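Local coordinates for protein histidine kinase (Caulobacter vibrioides, PDB 6TNE) that probably relays phosphoryl groups from a histidine to an aspartate in a hybrid histidine kinase, through its receiver domain, at residues R18-A22 against R23-V27. Residues are numbered along the deposited sequence; the frame is centred on the assembly and turned at random.
Sequences RLLRA and RGYEV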
loop_
_atom_site.group_PDB
_atom_site.type_symbol
_atom_site.label_atom_id
_atom_site.label_comp_id
_atom_site.label_asym_id
_atom_site.label_seq_id
_atom_site.Cartn_x
_atom_site.Cartn_y
_atom_site.Cartn_z
ATOM N N ARG A 18 9.268 -2.403 -7.781
ATOM C CA ARG A 18 10.043 -3.288 -8.650
ATOM C C ARG A 18 10.509 -4.533 -7.902
ATOM O O ARG A 18 10.512 -5.640 -8.454
ATOM C CB ARG A 18 11.216 -2.511 -9.251
ATOM C CG ARG A 18 10.743 -1.522 -10.290
ATOM C CD ARG A 18 11.882 -0.677 -10.817
ATOM N NE ARG A 18 12.777 -1.506 -11.629
ATOM C CZ ARG A 18 13.935 -1.072 -12.104
ATOM N NH1 ARG A 18 14.341 0.151 -11.813
ATOM N NH2 ARG A 18 14.696 -1.875 -12.841
ATOM N N LEU A 19 10.917 -4.372 -6.636
ATOM C CA LEU A 19 11.367 -5.522 -5.868
ATOM C C LEU A 19 10.224 -6.446 -5.520
ATOM O O LEU A 19 10.408 -7.673 -5.486
ATOM C CB LEU A 19 12.154 -5.088 -4.643
ATOM C CG LEU A 19 13.490 -4.492 -5.059
ATOM C CD1 LEU A 19 14.128 -3.727 -3.902
ATOM C CD2 LEU A 19 14.465 -5.547 -5.556
ATOM N N LEU A 20 9.015 -5.892 -5.323
ATOM C CA LEU A 20 7.861 -6.744 -5.089
ATOM C C LEU A 20 7.449 -7.453 -6.388
ATOM O O LEU A 20 7.071 -8.636 -6.374
ATOM C CB LEU A 20 6.755 -5.896 -4.506
ATOM C CG LEU A 20 6.398 -5.837 -3.040
ATOM C CD1 LEU A 20 7.037 -6.752 -1.987
ATOM C CD2 LEU A 20 5.868 -4.466 -2.593
ATOM N N ARG A 21 7.509 -6.754 -7.526
ATOM C CA ARG A 21 7.210 -7.429 -8.802
ATOM C C ARG A 21 8.172 -8.586 -9.066
ATOM O O ARG A 21 7.792 -9.600 -9.673
ATOM C CB ARG A 21 7.248 -6.428 -9.958
ATOM C CG ARG A 21 6.120 -5.440 -9.989
ATOM C CD ARG A 21 6.170 -4.522 -11.244
ATOM N NE ARG A 21 5.193 -3.464 -11.048
ATOM C CZ ARG A 21 5.508 -2.184 -10.821
ATOM N NH1 ARG A 21 6.778 -1.791 -10.869
ATOM N NH2 ARG A 21 4.537 -1.327 -10.516
ATOM N N ALA A 22 9.435 -8.434 -8.661
ATOM C CA ALA A 22 10.426 -9.499 -8.819
ATOM C C ALA A 22 10.032 -10.737 -8.048
ATOM O O ALA A 22 10.505 -11.836 -8.363
ATOM C CB ALA A 22 11.769 -8.995 -8.293
ATOM N N ARG A 23 9.206 -10.587 -7.024
ATOM C CA ARG A 23 8.726 -11.686 -6.205
ATOM C C ARG A 23 7.361 -12.165 -6.642
ATOM O O ARG A 23 6.786 -13.056 -6.001
ATOM C CB ARG A 23 8.674 -11.278 -4.739
ATOM C CG ARG A 23 10.042 -11.022 -4.184
ATOM C CD ARG A 23 9.975 -10.219 -2.925
ATOM N NE ARG A 23 11.194 -10.405 -2.167
ATOM C CZ ARG A 23 12.345 -9.768 -2.383
ATOM N NH1 ARG A 23 12.460 -8.842 -3.351
ATOM N NH2 ARG A 23 13.398 -10.057 -1.599
ATOM N N GLY A 24 6.862 -11.658 -7.759
ATOM C CA GLY A 24 5.672 -12.216 -8.354
ATOM C C GLY A 24 4.403 -11.453 -8.054
ATOM O O GLY A 24 3.335 -11.854 -8.520
ATOM N N TYR A 25 4.484 -10.335 -7.330
ATOM C CA TYR A 25 3.288 -9.549 -7.068
ATOM C C TYR A 25 2.959 -8.614 -8.228
ATOM O O TYR A 25 3.833 -8.157 -8.960
ATOM C CB TYR A 25 3.479 -8.705 -5.809
ATOM C CG TYR A 25 3.731 -9.548 -4.574
ATOM C CD1 TYR A 25 2.714 -10.323 -4.032
ATOM C CD2 TYR A 25 4.994 -9.635 -4.000
ATOM C CE1 TYR A 25 2.915 -11.110 -2.928
ATOM C CE2 TYR A 25 5.214 -10.420 -2.886
ATOM C CZ TYR A 25 4.172 -11.163 -2.365
ATOM O OH TYR A 25 4.364 -11.947 -1.263
ATOM N N GLU A 26 1.678 -8.316 -8.384
ATOM C CA GLU A 26 1.274 -7.222 -9.255
ATOM C C GLU A 26 1.186 -5.996 -8.371
ATOM O O GLU A 26 0.604 -6.062 -7.293
ATOM C CB GLU A 26 -0.084 -7.509 -9.898
ATOM C CG GLU A 26 -0.476 -6.500 -10.956
ATOM C CD GLU A 26 -1.870 -6.727 -11.488
ATOM O OE1 GLU A 26 -2.451 -7.793 -11.201
ATOM O OE2 GLU A 26 -2.381 -5.823 -12.179
ATOM N N VAL A 27 1.835 -4.916 -8.786
ATOM C CA VAL A 27 1.882 -3.718 -7.950
ATOM C C VAL A 27 1.294 -2.561 -8.730
ATOM O O VAL A 27 1.869 -2.151 -9.757
ATOM C CB VAL A 27 3.303 -3.411 -7.460
ATOM C CG1 VAL A 27 3.263 -2.208 -6.554
ATOM C CG2 VAL A 27 3.864 -4.598 -6.712
HETATM O O HOH W 1 2.746 -4.932 -11.621
#
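R21 reaches from the last turn of its helix to the edge strand that follows, its chain extended from CG to NE so that the guanidinium arrives edge-on at V27. R21 NH2 gives a nearly straight bond to V27 O (2.9 Å, 162° at the hydrogen), with the oxygen close to the guanidinium plane, and NE donates to a water that also accepts from V27 N. NH2 thus takes V27 O directly and NE takes V27 N through the water, and a salt bridge from NH2 to E29 further fixes the rotation of the group. V27 CG2 meets L20 CB at 3.9 Å; a branched valine suits a strand position whose side chain faces the helix.

Between helix 10-21 and strand 26-30 the chain turns through a Schellman motif, part of the beta-alpha-beta crossover of the CheY-like receiver fold. G24 N bonds to R21 O, while Y25 N bonds to L20 O at 3.2 Å. G24 has positive phi (100°), where a CB would press on the preceding carbonyl, which calls for glycine. L20 O is gripped from opposite faces of its plane by R23 N and Y25 N, and the edge of the Y25 ring comes beside it through CD2.

The L20 side chain crosses the Y25 ring obliquely near CD2, L20 CD1 standing 4.1 Å from Y25 CD2, and the tyrosine continues onto V114 and L118 of helix 107-118, while the buried leucine packs on I3 and F5. R23 folds back along the helix end: with CG beside its backbone N (chi1 -66°), the extended chain carries R23 NH1 to L19 O (3.2 Å), which lies in the guanidinium plane though the donor sits above the carbonyl plane. The R23 side chain also touches I107 and A111.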